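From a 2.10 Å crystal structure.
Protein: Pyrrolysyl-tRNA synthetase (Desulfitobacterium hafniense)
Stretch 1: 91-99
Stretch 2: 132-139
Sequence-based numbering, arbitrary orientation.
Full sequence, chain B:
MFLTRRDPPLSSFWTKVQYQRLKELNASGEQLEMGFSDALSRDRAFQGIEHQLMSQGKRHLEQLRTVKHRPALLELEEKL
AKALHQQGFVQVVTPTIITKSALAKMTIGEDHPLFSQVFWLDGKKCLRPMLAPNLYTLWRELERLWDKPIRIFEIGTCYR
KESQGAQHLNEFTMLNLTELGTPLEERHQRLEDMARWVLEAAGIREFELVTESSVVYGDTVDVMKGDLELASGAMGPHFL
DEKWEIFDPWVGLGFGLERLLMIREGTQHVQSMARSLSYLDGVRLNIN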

ATOM      1  N   GLN B  91      -8.940  -1.252 -11.727  1.00 27.60           N
ATOM      2  CA  GLN B  91      -8.293  -1.317 -10.422  1.00 27.14           C
ATOM      3  C   GLN B  91      -8.962  -0.371  -9.425  1.00 25.72           C
ATOM      4  O   GLN B  91      -9.301   0.756  -9.768  1.00 22.22           O
ATOM      5  CB  GLN B  91      -6.808  -0.965 -10.560  1.00 25.47           C
ATOM      6  CG  GLN B  91      -6.005  -1.220  -9.303  1.00 26.25           C
ATOM      7  CD  GLN B  91      -4.526  -0.996  -9.503  1.00 27.48           C
ATOM      8  OE1 GLN B  91      -4.089  -0.467 -10.545  1.00 24.69           O
ATOM      9  NE2 GLN B  91      -3.733  -1.395  -8.504  1.00 19.52           N
ATOM     10  N   VAL B  92      -9.174  -0.849  -8.199  1.00 26.88           N
ATOM     11  CA  VAL B  92      -9.776  -0.015  -7.154  1.00 25.33           C
ATOM     12  C   VAL B  92      -8.901  -0.017  -5.906  1.00 23.58           C
ATOM     13  O   VAL B  92      -8.083  -0.908  -5.710  1.00 24.42           O
ATOM     14  CB  VAL B  92     -11.189  -0.511  -6.752  1.00 24.99           C
ATOM     15  CG1 VAL B  92     -12.094  -0.518  -7.957  1.00 22.93           C
ATOM     16  CG2 VAL B  92     -11.100  -1.915  -6.116  1.00 25.93           C
ATOM     17  N   VAL B  93      -9.066   1.003  -5.073  1.00 25.68           N
ATOM     18  CA  VAL B  93      -8.320   1.112  -3.832  1.00 23.06           C
ATOM     19  C   VAL B  93      -9.320   1.481  -2.723  1.00 22.68           C
ATOM     20  O   VAL B  93      -9.905   2.576  -2.701  1.00 21.03           O
ATOM     21  CB  VAL B  93      -7.172   2.151  -3.953  1.00 22.75           C
ATOM     22  CG1 VAL B  93      -7.711   3.533  -4.278  1.00 22.85           C
ATOM     23  CG2 VAL B  93      -6.370   2.161  -2.674  1.00 25.72           C
ATOM     24  N   THR B  94      -9.486   0.552  -1.793  1.00 23.20           N
ATOM     25  CA  THR B  94     -10.458   0.680  -0.713  1.00 20.73           C
ATOM     26  C   THR B  94      -9.880   0.728   0.712  1.00 20.65           C
ATOM     27  O   THR B  94      -8.698   0.448   0.941  1.00 20.37           O
ATOM     28  CB  THR B  94     -11.488  -0.484  -0.819  1.00 21.41           C
ATOM     29  OG1 THR B  94     -10.824  -1.733  -0.625  1.00 22.37           O
ATOM     30  CG2 THR B  94     -12.144  -0.508  -2.205  1.00 22.50           C
ATOM     31  N   PRO B  95     -10.722   1.076   1.700  1.00 20.60           N
ATOM     32  CA  PRO B  95     -10.273   1.160   3.098  1.00 20.11           C
ATOM     33  C   PRO B  95      -9.580  -0.090   3.627  1.00 19.13           C
ATOM     34  O   PRO B  95      -9.983  -1.218   3.341  1.00 19.00           O
ATOM     35  CB  PRO B  95     -11.568   1.435   3.868  1.00 19.90           C
ATOM     36  CG  PRO B  95     -12.440   2.120   2.875  1.00 22.54           C
ATOM     37  CD  PRO B  95     -12.168   1.335   1.603  1.00 20.76           C
ATOM     38  N   THR B  96      -8.519   0.113   4.391  1.00 22.04           N
ATOM     39  CA  THR B  96      -7.844  -1.011   5.010  1.00 23.41           C
ATOM     40  C   THR B  96      -8.516  -1.239   6.370  1.00 23.46           C
ATOM     41  O   THR B  96      -8.341  -2.283   6.982  1.00 25.97           O
ATOM     42  CB  THR B  96      -6.355  -0.744   5.210  1.00 24.04           C
ATOM     43  OG1 THR B  96      -6.188   0.399   6.050  1.00 25.57           O
ATOM     44  CG2 THR B  96      -5.680  -0.486   3.859  1.00 24.61           C
ATOM     45  N   ILE B  97      -9.273  -0.252   6.846  1.00 24.17           N
ATOM     46  CA  ILE B  97      -9.996  -0.407   8.117  1.00 24.84           C
ATOM     47  C   ILE B  97     -11.442  -0.756   7.744  1.00 23.72           C
ATOM     48  O   ILE B  97     -12.114   0.017   7.074  1.00 23.93           O
ATOM     49  CB  ILE B  97      -9.994   0.904   8.964  1.00 25.38           C
ATOM     50  CG1 ILE B  97      -8.563   1.272   9.355  1.00 23.36           C
ATOM     51  CG2 ILE B  97     -10.842   0.709  10.258  1.00 27.36           C
ATOM     52  CD1 ILE B  97      -8.401   2.658   9.945  1.00 23.37           C
ATOM     53  N   ILE B  98     -11.907  -1.934   8.140  1.00 25.25           N
ATOM     54  CA  ILE B  98     -13.281  -2.334   7.829  1.00 27.74           C
ATOM     55  C   ILE B  98     -14.087  -2.564   9.118  1.00 27.73           C
ATOM     56  O   ILE B  98     -13.526  -2.576  10.210  1.00 27.74           O
ATOM     57  CB  ILE B  98     -13.317  -3.617   6.958  1.00 27.39           C
ATOM     58  CG1 ILE B  98     -12.764  -4.799   7.742  1.00 30.12           C
ATOM     59  CG2 ILE B  98     -12.485  -3.402   5.674  1.00 28.85           C
ATOM     60  CD1 ILE B  98     -12.971  -6.142   7.048  1.00 31.77           C
ATOM     61  N   THR B  99     -15.399  -2.745   8.989  1.00 29.97           N
ATOM     62  CA  THR B  99     -16.239  -2.943  10.168  1.00 30.33           C
ATOM     63  C   THR B  99     -16.460  -4.407  10.519  1.00 30.47           C
ATOM     64  O   THR B  99     -16.233  -5.312   9.701  1.00 25.52           O
ATOM     65  CB  THR B  99     -17.629  -2.290   9.993  1.00 30.89           C
ATOM     66  OG1 THR B  99     -18.377  -3.010   9.004  1.00 34.63           O
ATOM     67  CG2 THR B  99     -17.490  -0.838   9.556  1.00 30.57           C
TER
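Stretch 2, residues 132-139: APNLYTLW

Residues 132-139 form a helix, held by backbone bonds such as Tyr-136 N to Ala-132 O (2.8 Å) and Leu-138 N to Asn-134 O (3.1 Å), and the helix runs on beyond Trp-139. It packs against a largely extended segment that bends at Thr-96 before the strand at 97-99. The backbones come nearest at Thr-94 and Asn-134, whose CA atoms lie 6.7 Å apart. The helix crosses the segment steeply, and the contacts run in reverse order: Val-92 meets Leu-135 and Leu-138, whereas Ile-98 meets Pro-133. Along the segment Val-92, Thr-94 and Ile-98 point toward the helix, while Val-93, Thr-96 and Ile-97 point away.

Asn-134 is the polar centre. Its side-chain amide faces the segment and donates from ND2 to Thr-94 OG1 (2.9 Å) and, in a weak bond, to Pro-95 O (2.8 Å). Thr-94 suits its place by having two kinds of end: its hydroxyl accepts this bond while its methyl CG2 lies 3.9 Å from Leu-138 CD1. Ile-98 CG2 lies 3.4 Å from Asn-134 OD1, a packing contact. Apolar contacts extend from this centre in both directions. The branched Val-92 places CG2 3.6 Å from Leu-138 CD1 and 3.8 Å from Leu-135 CD2; Leu-135 leaves its backbone sideways, but the end of its side chain comes nearer. Ile-98 is long enough to set CD1 4.2 Å from CG of the compact Pro-133 ring.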

ATOM      1  N   ALA B 132     -11.849  -9.316  -0.064  1.00 26.40           N
ATOM      2  CA  ALA B 132     -13.204  -9.714  -0.443  1.00 27.17           C
ATOM      3  C   ALA B 132     -14.369  -8.813  -0.029  1.00 28.39           C
ATOM      4  O   ALA B 132     -15.068  -8.271  -0.888  1.00 29.33           O
ATOM      5  CB  ALA B 132     -13.462 -11.141   0.019  1.00 26.44           C
ATOM      6  N   PRO B 133     -14.596  -8.631   1.284  1.00 28.35           N
ATOM      7  CA  PRO B 133     -15.717  -7.776   1.690  1.00 28.25           C
ATOM      8  C   PRO B 133     -15.821  -6.442   0.965  1.00 27.45           C
ATOM      9  O   PRO B 133     -16.911  -6.025   0.569  1.00 26.95           O
ATOM     10  CB  PRO B 133     -15.522  -7.623   3.205  1.00 29.47           C
ATOM     11  CG  PRO B 133     -14.067  -7.919   3.423  1.00 28.63           C
ATOM     12  CD  PRO B 133     -13.792  -9.038   2.449  1.00 27.69           C
ATOM     13  N   ASN B 134     -14.691  -5.772   0.787  1.00 26.45           N
ATOM     14  CA  ASN B 134     -14.687  -4.486   0.106  1.00 26.20           C
ATOM     15  C   ASN B 134     -15.038  -4.605  -1.373  1.00 25.25           C
ATOM     16  O   ASN B 134     -15.713  -3.736  -1.920  1.00 23.90           O
ATOM     17  CB  ASN B 134     -13.325  -3.810   0.268  1.00 23.01           C
ATOM     18  CG  ASN B 134     -13.113  -3.273   1.664  1.00 26.87           C
ATOM     19  OD1 ASN B 134     -13.947  -3.491   2.557  1.00 24.57           O
ATOM     20  ND2 ASN B 134     -12.003  -2.566   1.868  1.00 22.89           N
ATOM     21  N   LEU B 135     -14.575  -5.675  -2.016  1.00 26.02           N
ATOM     22  CA  LEU B 135     -14.866  -5.875  -3.432  1.00 28.36           C
ATOM     23  C   LEU B 135     -16.342  -6.271  -3.595  1.00 28.88           C
ATOM     24  O   LEU B 135     -16.980  -5.947  -4.595  1.00 27.01           O
ATOM     25  CB  LEU B 135     -13.935  -6.950  -4.020  1.00 27.95           C
ATOM     26  CG  LEU B 135     -12.425  -6.642  -3.993  1.00 30.15           C
ATOM     27  CD1 LEU B 135     -11.660  -7.752  -4.701  1.00 29.70           C
ATOM     28  CD2 LEU B 135     -12.143  -5.309  -4.672  1.00 25.66           C
ATOM     29  N   TYR B 136     -16.882  -6.966  -2.597  1.00 29.12           N
ATOM     30  CA  TYR B 136     -18.288  -7.358  -2.621  1.00 30.10           C
ATOM     31  C   TYR B 136     -19.115  -6.078  -2.669  1.00 30.49           C
ATOM     32  O   TYR B 136     -20.074  -5.959  -3.441  1.00 29.17           O
ATOM     33  CB  TYR B 136     -18.643  -8.126  -1.348  1.00 31.38           C
ATOM     34  CG  TYR B 136     -18.845  -9.609  -1.532  1.00 33.21           C
ATOM     35  CD1 TYR B 136     -18.254 -10.518  -0.658  1.00 32.63           C
ATOM     36  CD2 TYR B 136     -19.678 -10.105  -2.543  1.00 34.56           C
ATOM     37  CE1 TYR B 136     -18.487 -11.890  -0.775  1.00 35.94           C
ATOM     38  CE2 TYR B 136     -19.921 -11.479  -2.670  1.00 34.56           C
ATOM     39  CZ  TYR B 136     -19.324 -12.362  -1.779  1.00 36.23           C
ATOM     40  OH  TYR B 136     -19.579 -13.711  -1.866  1.00 38.88           O
ATOM     41  N   THR B 137     -18.723  -5.120  -1.831  1.00 30.50           N
ATOM     42  CA  THR B 137     -19.407  -3.841  -1.734  1.00 29.33           C
ATOM     43  C   THR B 137     -19.372  -3.117  -3.079  1.00 30.19           C
ATOM     44  O   THR B 137     -20.406  -2.675  -3.585  1.00 29.54           O
ATOM     45  CB  THR B 137     -18.760  -2.979  -0.621  1.00 29.86           C
ATOM     46  OG1 THR B 137     -18.875  -3.672   0.631  1.00 30.88           O
ATOM     47  CG2 THR B 137     -19.446  -1.625  -0.498  1.00 27.49           C
ATOM     48  N   LEU B 138     -18.187  -3.009  -3.671  1.00 30.96           N
ATOM     49  CA  LEU B 138     -18.055  -2.346  -4.965  1.00 31.27           C
ATOM     50  C   LEU B 138     -18.862  -3.066  -6.045  1.00 30.88           C
ATOM     51  O   LEU B 138     -19.388  -2.436  -6.959  1.00 31.54           O
ATOM     52  CB  LEU B 138     -16.583  -2.252  -5.376  1.00 30.34           C
ATOM     53  CG  LEU B 138     -15.735  -1.276  -4.555  1.00 31.80           C
ATOM     54  CD1 LEU B 138     -14.443  -0.960  -5.297  1.00 29.81           C
ATOM     55  CD2 LEU B 138     -16.510   0.002  -4.336  1.00 31.60           C
ATOM     56  N   TRP B 139     -18.950  -4.389  -5.949  1.00 32.53           N
ATOM     57  CA  TRP B 139     -19.737  -5.144  -6.917  1.00 32.50           C
ATOM     58  C   TRP B 139     -21.164  -4.633  -6.895  1.00 31.71           C
ATOM     59  O   TRP B 139     -21.718  -4.235  -7.926  1.00 30.37           O
ATOM     60  CB  TRP B 139     -19.763  -6.626  -6.571  1.00 32.35           C
ATOM     61  CG  TRP B 139     -18.599  -7.411  -7.064  1.00 34.52           C
ATOM     62  CD1 TRP B 139     -17.577  -6.974  -7.866  1.00 33.44           C
ATOM     63  CD2 TRP B 139     -18.333  -8.787  -6.788  1.00 34.17           C
ATOM     64  NE1 TRP B 139     -16.692  -7.998  -8.103  1.00 33.46           N
ATOM     65  CE2 TRP B 139     -17.131  -9.123  -7.454  1.00 34.78           C
ATOM     66  CE3 TRP B 139     -18.993  -9.771  -6.041  1.00 31.63           C
ATOM     67  CZ2 TRP B 139     -16.575 -10.406  -7.394  1.00 34.07           C
ATOM     68  CZ3 TRP B 139     -18.444 -11.041  -5.980  1.00 31.91           C
ATOM     69  CH2 TRP B 139     -17.243 -11.349  -6.654  1.00 33.69           C
TER